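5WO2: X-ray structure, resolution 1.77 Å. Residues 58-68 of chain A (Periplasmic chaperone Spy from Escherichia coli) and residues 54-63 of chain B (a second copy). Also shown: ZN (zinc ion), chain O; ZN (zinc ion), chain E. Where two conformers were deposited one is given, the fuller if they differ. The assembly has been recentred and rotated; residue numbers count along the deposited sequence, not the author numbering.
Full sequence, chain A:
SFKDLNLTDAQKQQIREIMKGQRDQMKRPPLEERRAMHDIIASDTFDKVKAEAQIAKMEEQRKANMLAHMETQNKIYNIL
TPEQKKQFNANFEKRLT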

ATOM      1  N   MET A  58      -9.571  -8.696   3.811  0.52 32.53           N
ATOM      2  CA  MET A  58      -8.311  -9.460   3.817  0.52 33.91           C
ATOM      3  C   MET A  58      -7.330  -8.974   4.891  0.52 30.11           C
ATOM      4  O   MET A  58      -6.115  -8.992   4.698  0.52 33.49           O
ATOM      5  CB  MET A  58      -7.653  -9.410   2.431  0.52 37.41           C
ATOM      6  CG  MET A  58      -8.446 -10.173   1.345  0.52 41.60           C
ATOM      7  SD  MET A  58      -7.634 -10.336  -0.274  0.52 48.74           S
ATOM      8  CE  MET A  58      -6.118 -11.133   0.214  0.52 36.96           C
ATOM      9  N   GLU A  59      -7.863  -8.551   6.034  1.00 39.72           N
ATOM     10  CA  GLU A  59      -7.048  -8.221   7.213  1.00 31.32           C
ATOM     11  C   GLU A  59      -6.084  -9.325   7.654  1.00 32.18           C
ATOM     12  O   GLU A  59      -4.904  -9.069   7.928  1.00 30.95           O
ATOM     13  CB  GLU A  59      -7.993  -7.876   8.379  1.00 30.76           C
ATOM     14  CG  GLU A  59      -7.302  -7.521   9.666  1.00 29.33           C
ATOM     15  CD  GLU A  59      -8.319  -7.343  10.821  1.00 32.68           C
ATOM     16  OE1 GLU A  59      -9.303  -6.677  10.553  1.00 33.85           O
ATOM     17  OE2 GLU A  59      -8.094  -7.838  11.953  1.00 33.46           O
ATOM     18  N   GLU A  60      -6.596 -10.551   7.748  1.00 35.16           N
ATOM     19  CA  GLU A  60      -5.762 -11.704   8.144  1.00 37.70           C
ATOM     20  C   GLU A  60      -4.643 -12.006   7.169  1.00 37.69           C
ATOM     21  O   GLU A  60      -3.502 -12.289   7.574  1.00 36.25           O
ATOM     22  CB  GLU A  60      -6.627 -12.954   8.302  1.00 47.29           C
ATOM     23  CG  GLU A  60      -7.428 -12.974   9.593  1.00 56.61           C
ATOM     24  CD  GLU A  60      -6.544 -12.694  10.790  1.00 63.39           C
ATOM     25  OE1 GLU A  60      -5.696 -13.562  11.134  1.00 66.80           O
ATOM     26  OE2 GLU A  60      -6.652 -11.575  11.334  1.00 63.24           O
ATOM     27  N   GLN A  61      -4.959 -11.960   5.881  1.00 39.23           N
ATOM     28  CA  GLN A  61      -3.940 -12.255   4.862  1.00 39.69           C
ATOM     29  C   GLN A  61      -2.863 -11.163   4.849  1.00 36.57           C
ATOM     30  O   GLN A  61      -1.678 -11.443   4.693  1.00 36.35           O
ATOM     31  CB  GLN A  61      -4.613 -12.411   3.496  1.00 44.36           C
ATOM     32  CG  GLN A  61      -5.601 -13.634   3.393  1.00 54.19           C
ATOM     33  CD  GLN A  61      -7.079 -13.392   3.831  1.00 60.85           C
ATOM     34  OE1 GLN A  61      -7.380 -12.732   4.839  1.00 57.96           O
ATOM     35  NE2 GLN A  61      -8.007 -13.953   3.050  1.00 64.31           N
ATOM     36  N   ARG A  62      -3.287  -9.917   5.027  1.00 34.00           N
ATOM     37  CA  ARG A  62      -2.369  -8.788   5.133  1.00 31.49           C
ATOM     38  C   ARG A  62      -1.456  -8.953   6.327  1.00 29.80           C
ATOM     39  O   ARG A  62      -0.238  -8.711   6.227  1.00 29.01           O
ATOM     40  CB  ARG A  62      -3.158  -7.472   5.260  1.00 30.02           C
ATOM     41  CG  ARG A  62      -3.702  -6.987   3.949  1.00 34.72           C
ATOM     42  CD  ARG A  62      -4.113  -5.536   4.036  1.00 33.62           C
ATOM     43  NE  ARG A  62      -5.174  -5.311   5.012  1.00 31.54           N
ATOM     44  CZ  ARG A  62      -6.479  -5.385   4.729  1.00 33.15           C
ATOM     45  NH1 ARG A  62      -6.904  -5.722   3.525  1.00 36.15           N
ATOM     46  NH2 ARG A  62      -7.336  -5.139   5.677  1.00 32.72           N
ATOM     47  N   LYS A  63      -2.037  -9.353   7.455  1.00 29.66           N
ATOM     48  CA  LYS A  63      -1.243  -9.564   8.674  1.00 28.73           C
ATOM     49  C   LYS A  63      -0.163 -10.630   8.427  1.00 29.95           C
ATOM     50  O   LYS A  63       1.013 -10.420   8.735  1.00 28.77           O
ATOM     51  CB  LYS A  63      -2.117  -9.987   9.838  1.00 29.55           C
ATOM     52  CG  LYS A  63      -1.359 -10.251  11.134  1.00 30.96           C
ATOM     53  CD  LYS A  63      -2.273 -10.756  12.208  1.00 33.06           C
ATOM     54  CE  LYS A  63      -1.553 -11.048  13.530  1.00 34.08           C
ATOM     55  NZ  LYS A  63      -2.585 -11.439  14.512  1.00 36.88           N
ATOM     56  N   ALA A  64      -0.562 -11.768   7.881  1.00 32.67           N
ATOM     57  CA  ALA A  64       0.404 -12.853   7.614  1.00 34.46           C
ATOM     58  C   ALA A  64       1.485 -12.351   6.690  1.00 33.91           C
ATOM     59  O   ALA A  64       2.654 -12.651   6.856  1.00 33.32           O
ATOM     60  CB  ALA A  64      -0.311 -14.090   7.005  1.00 38.44           C
ATOM     61  N   ASN A  65       1.095 -11.580   5.681  1.00 33.54           N
ATOM     62  CA  ASN A  65       2.079 -11.141   4.693  1.00 33.68           C
ATOM     63  C   ASN A  65       3.041 -10.145   5.283  1.00 32.36           C
ATOM     64  O   ASN A  65       4.244 -10.203   5.056  1.00 32.71           O
ATOM     65  CB  ASN A  65       1.387 -10.525   3.481  1.00 36.02           C
ATOM     66  CG  ASN A  65       0.741 -11.558   2.603  1.00 43.54           C
ATOM     67  OD1 ASN A  65       1.093 -12.738   2.637  1.00 48.83           O
ATOM     68  ND2 ASN A  65      -0.198 -11.118   1.790  1.00 44.70           N
ATOM     69  N   MET A  66       2.531  -9.231   6.091  0.60 28.74           N
ATOM     70  CA  MET A  66       3.383  -8.169   6.621  0.60 27.56           C
ATOM     71  C   MET A  66       4.262  -8.668   7.774  0.60 27.12           C
ATOM     72  O   MET A  66       5.354  -8.145   8.029  0.60 25.62           O
ATOM     73  CB  MET A  66       2.510  -6.998   7.070  0.60 27.27           C
ATOM     74  CG  MET A  66       1.825  -6.354   5.861  0.60 29.22           C
ATOM     75  SD  MET A  66       0.328  -5.466   6.353  0.60 37.33           S
ATOM     76  CE  MET A  66      -0.166  -4.785   4.758  0.60 31.26           C
ATOM     77  N   LEU A  67       3.806  -9.695   8.458  1.00 27.55           N
ATOM     78  CA  LEU A  67       4.664 -10.324   9.464  1.00 28.33           C
ATOM     79  C   LEU A  67       5.802 -11.046   8.814  1.00 28.84           C
ATOM     80  O   LEU A  67       6.961 -10.976   9.274  1.00 28.58           O
ATOM     81  CB  LEU A  67       3.894 -11.311  10.303  1.00 29.57           C
ATOM     82  CG  LEU A  67       3.065 -10.745  11.453  1.00 31.49           C
ATOM     83  CD1 LEU A  67       2.216 -11.838  12.063  1.00 34.61           C
ATOM     84  CD2 LEU A  67       4.014 -10.181  12.491  1.00 31.97           C
ATOM     85  N   ALA A  68       5.495 -11.768   7.748  1.00 31.53           N
ATOM     86  CA  ALA A  68       6.561 -12.437   6.965  1.00 34.05           C
ATOM     87  C   ALA A  68       7.579 -11.436   6.440  1.00 34.37           C
ATOM     88  O   ALA A  68       8.813 -11.655   6.513  1.00 34.78           O
ATOM     89  CB  ALA A  68       5.956 -13.188   5.829  1.00 36.12           C
TER
ATOM     90  N   GLN B  54       2.132  -3.099  15.433  1.00 26.72           N
ATOM     91  CA  GLN B  54       2.469  -2.149  14.356  1.00 27.04           C
ATOM     92  C   GLN B  54       1.563  -2.372  13.178  1.00 27.38           C
ATOM     93  O   GLN B  54       1.013  -1.416  12.618  1.00 27.87           O
ATOM     94  CB  GLN B  54       3.933  -2.295  13.915  1.00 32.14           C
ATOM     95  CG  GLN B  54       4.421  -1.135  13.054  1.00 39.56           C
ATOM     96  CD  GLN B  54       4.110  -1.291  11.569  1.00 47.13           C
ATOM     97  OE1 GLN B  54       3.815  -2.399  11.096  1.00 48.51           O
ATOM     98  NE2 GLN B  54       4.180  -0.173  10.821  1.00 51.37           N
ATOM     99  N   ILE B  55       1.337  -3.637  12.835  1.00 25.60           N
ATOM    100  CA  ILE B  55       0.462  -3.954  11.714  1.00 26.34           C
ATOM    101  C   ILE B  55      -0.981  -3.492  11.984  1.00 23.48           C
ATOM    102  O   ILE B  55      -1.629  -2.840  11.149  1.00 25.54           O
ATOM    103  CB  ILE B  55       0.503  -5.470  11.394  1.00 24.20           C
ATOM    104  CG1 ILE B  55       1.874  -5.859  10.834  1.00 25.86           C
ATOM    105  CG2 ILE B  55      -0.661  -5.888  10.429  1.00 28.43           C
ATOM    106  CD1 ILE B  55       2.075  -7.335  10.811  1.00 27.84           C
ATOM    107  N   ALA B  56      -1.483  -3.761  13.182  1.00 23.93           N
ATOM    108  CA  ALA B  56      -2.817  -3.319  13.569  1.00 22.76           C
ATOM    109  C   ALA B  56      -2.939  -1.798  13.522  1.00 24.18           C
ATOM    110  O   ALA B  56      -3.974  -1.255  13.102  1.00 22.80           O
ATOM    111  CB  ALA B  56      -3.123  -3.827  14.934  1.00 23.90           C
ATOM    112  N   LYS B  57      -1.907  -1.089  13.954  1.00 26.74           N
ATOM    113  CA  LYS B  57      -1.970   0.360  13.907  1.00 31.54           C
ATOM    114  C   LYS B  57      -1.992   0.844  12.445  1.00 30.26           C
ATOM    115  O   LYS B  57      -2.734   1.783  12.088  1.00 33.76           O
ATOM    116  CB  LYS B  57      -0.811   0.956  14.691  1.00 35.27           C
ATOM    117  CG  LYS B  57      -0.777   2.480  14.679  1.00 44.47           C
ATOM    118  CD  LYS B  57      -0.547   3.066  16.095  1.00 51.80           C
ATOM    119  CE  LYS B  57      -1.135   4.513  16.245  1.00 58.77           C
ATOM    120  NZ  LYS B  57      -2.618   4.582  16.014  1.00 58.83           N
ATOM    121  N   MET B  58      -1.214   0.191  11.591  0.62 31.15           N
ATOM    122  CA  MET B  58      -1.205   0.562  10.188  0.62 31.75           C
ATOM    123  C   MET B  58      -2.568   0.322   9.526  0.62 27.23           C
ATOM    124  O   MET B  58      -2.921   1.050   8.600  0.62 28.93           O
ATOM    125  CB  MET B  58      -0.121  -0.196   9.458  0.62 32.30           C
ATOM    126  CG  MET B  58       1.257   0.219   9.911  0.62 35.93           C
ATOM    127  SD  MET B  58       2.509  -0.763   9.088  0.62 51.09           S
ATOM    128  CE  MET B  58       2.352  -0.133   7.425  0.62 47.10           C
ATOM    129  N   GLU B  59      -3.356  -0.646  10.021  1.00 28.24           N
ATOM    130  CA  GLU B  59      -4.710  -0.876   9.491  1.00 27.20           C
ATOM    131  C   GLU B  59      -5.609   0.378   9.655  1.00 28.40           C
ATOM    132  O   GLU B  59      -6.478   0.653   8.797  1.00 27.53           O
ATOM    133  CB  GLU B  59      -5.389  -2.084  10.155  1.00 27.28           C
ATOM    134  CG  GLU B  59      -4.838  -3.442   9.775  1.00 30.17           C
ATOM    135  CD  GLU B  59      -5.157  -3.857   8.326  1.00 31.57           C
ATOM    136  OE1 GLU B  59      -6.288  -3.577   7.835  1.00 32.99           O
ATOM    137  OE2 GLU B  59      -4.293  -4.499   7.700  1.00 34.04           O
ATOM    138  N   GLU B  60      -5.387   1.184  10.689  1.00 28.68           N
ATOM    139  CA  GLU B  60      -6.094   2.454  10.875  0.51 31.44           C
ATOM    140  C   GLU B  60      -5.859   3.403   9.717  1.00 30.32           C
ATOM    141  O   GLU B  60      -6.754   4.023   9.173  1.00 30.10           O
ATOM    142  CB  GLU B  60      -5.628   3.154  12.157  0.51 32.68           C
ATOM    143  CG  GLU B  60      -5.837   2.352  13.412  0.51 33.02           C
ATOM    144  CD  GLU B  60      -5.636   3.184  14.675  0.51 34.76           C
ATOM    145  OE1 GLU B  60      -5.435   2.582  15.730  0.51 34.35           O
ATOM    146  OE2 GLU B  60      -5.705   4.436  14.619  0.51 37.20           O
ATOM    147  N   GLN B  61      -4.592   3.547   9.374  1.00 32.17           N
ATOM    148  CA  GLN B  61      -4.263   4.501   8.343  1.00 35.49           C
ATOM    149  C   GLN B  61      -4.711   3.980   6.999  1.00 32.42           C
ATOM    150  O   GLN B  61      -5.179   4.748   6.158  1.00 33.16           O
ATOM    151  CB  GLN B  61      -2.756   4.799   8.319  1.00 42.05           C
ATOM    152  CG  GLN B  61      -2.463   6.128   7.681  1.00 51.25           C
ATOM    153  CD  GLN B  61      -2.912   7.286   8.555  1.00 58.88           C
ATOM    154  OE1 GLN B  61      -3.870   8.007   8.233  1.00 60.91           O
ATOM    155  NE2 GLN B  61      -2.228   7.462   9.681  1.00 62.96           N
ATOM    156  N   ARG B  62      -4.527   2.683   6.774  1.00 31.20           N
ATOM    157  CA  ARG B  62      -4.971   2.092   5.531  1.00 29.49           C
ATOM    158  C   ARG B  62      -6.492   2.288   5.347  1.00 28.08           C
ATOM    159  O   ARG B  62      -6.947   2.593   4.260  1.00 29.14           O
ATOM    160  CB  ARG B  62      -4.619   0.615   5.483  1.00 31.37           C
ATOM    161  CG  ARG B  62      -5.124  -0.131   4.248  1.00 34.69           C
ATOM    162  CD  ARG B  62      -4.651  -1.589   4.220  1.00 38.52           C
ATOM    163  NE  ARG B  62      -5.158  -2.285   3.034  1.00 43.02           N
ATOM    164  CZ  ARG B  62      -6.382  -2.803   2.943  1.00 48.81           C
ATOM    165  NH1 ARG B  62      -7.220  -2.710   3.962  1.00 48.40           N
ATOM    166  NH2 ARG B  62      -6.778  -3.424   1.837  1.00 53.83           N
ATOM    167  N   LYS B  63      -7.272   2.146   6.413  0.63 25.58           N
ATOM    168  CA  LYS B  63      -8.687   2.310   6.253  0.63 25.13           C
ATOM    169  C   LYS B  63      -9.009   3.756   5.889  0.63 26.84           C
ATOM    170  O   LYS B  63      -9.856   4.015   5.009  0.63 27.08           O
ATOM    171  CB  LYS B  63      -9.420   1.877   7.529  0.63 26.09           C
ATOM    172  CG  LYS B  63     -10.871   2.130   7.493  0.63 26.87           C
ATOM    173  CD  LYS B  63     -11.526   1.848   8.841  0.63 29.00           C
ATOM    174  CE  LYS B  63     -12.937   2.308   8.875  0.63 33.01           C
ATOM    175  NZ  LYS B  63     -13.464   2.432  10.268  0.63 37.89           N
TER
HETATM  176 ZN    ZN O 213      -4.320 -14.006  13.203  0.69 99.75          ZN
HETATM  177 ZN    ZN E 203     -10.716  -7.023  12.045  0.76 27.37          ZN
HETATM  178  O   HOH W   1      -3.709  -6.828   9.049  1.00 26.62           O
HETATM  179  O   HOH W   2      -8.937  -4.217   9.185  1.00 28.62           O

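Helices from two copies of one protein, 59-68 of chain A and 54-63 of chain B, meet at 127°, their axes no closer than 10.5 Å, and only some positions on each helix take part. Met58(A), at the N-cap position, touches nothing across the gap, although its O accepts the first helical hydrogen bond, from Arg62(A) N at 3.0 Å.

Glu59(A) lies opposite its own copy, CA to CA 8.0 Å from Glu59(B). Water 2 bridges the two carboxylates, donating to Glu59(A) OE1 (2.8 Å) and Glu59(B) OE1 (3.0 Å), while water 1 links the backbone Glu59(A) O to Glu59(B) OE2, each at 2.8 Å. Glu59(A) OE1 also binds ZN of chain E at 2.1 Å. Glu60(A), whose CA-to-CB bond points away and which makes no contact across, instead gives its OE1 to ZN of chain O at 2.5 Å.

Arg62(A) is the polar centre. Its guanidinium edge meets the carboxylate of Glu59(B) in a two-pronged salt bridge: NE donates to OE2 at 2.9 Å, nearly straight at 174°, and NH2 to OE1 at 2.9 Å, more bent at 149°. With the edge occupied by the acid, a face remains free for Arg62(B), whose guanidinium stacks on it with planes at 21°. Like charges thus lie together, and their nitrogens, all donors, form no hydrogen bonds with each other; the carboxylate of Glu59(B) partly offsets that charge.

Next, Lys63(A) sits beside Ile55(B), CA to CA 6.6 Å, but its extended all-t chain leads its amine away. Ile55(B), the residue most covered here, places CD1 3.8 Å from CB of Met66(A), one turn on from Arg62(A), and 3.6 Å from Leu67(A) CG. The pattern is a charged, hydrated end and a greasy end, with one isoleucine serving three neighbours.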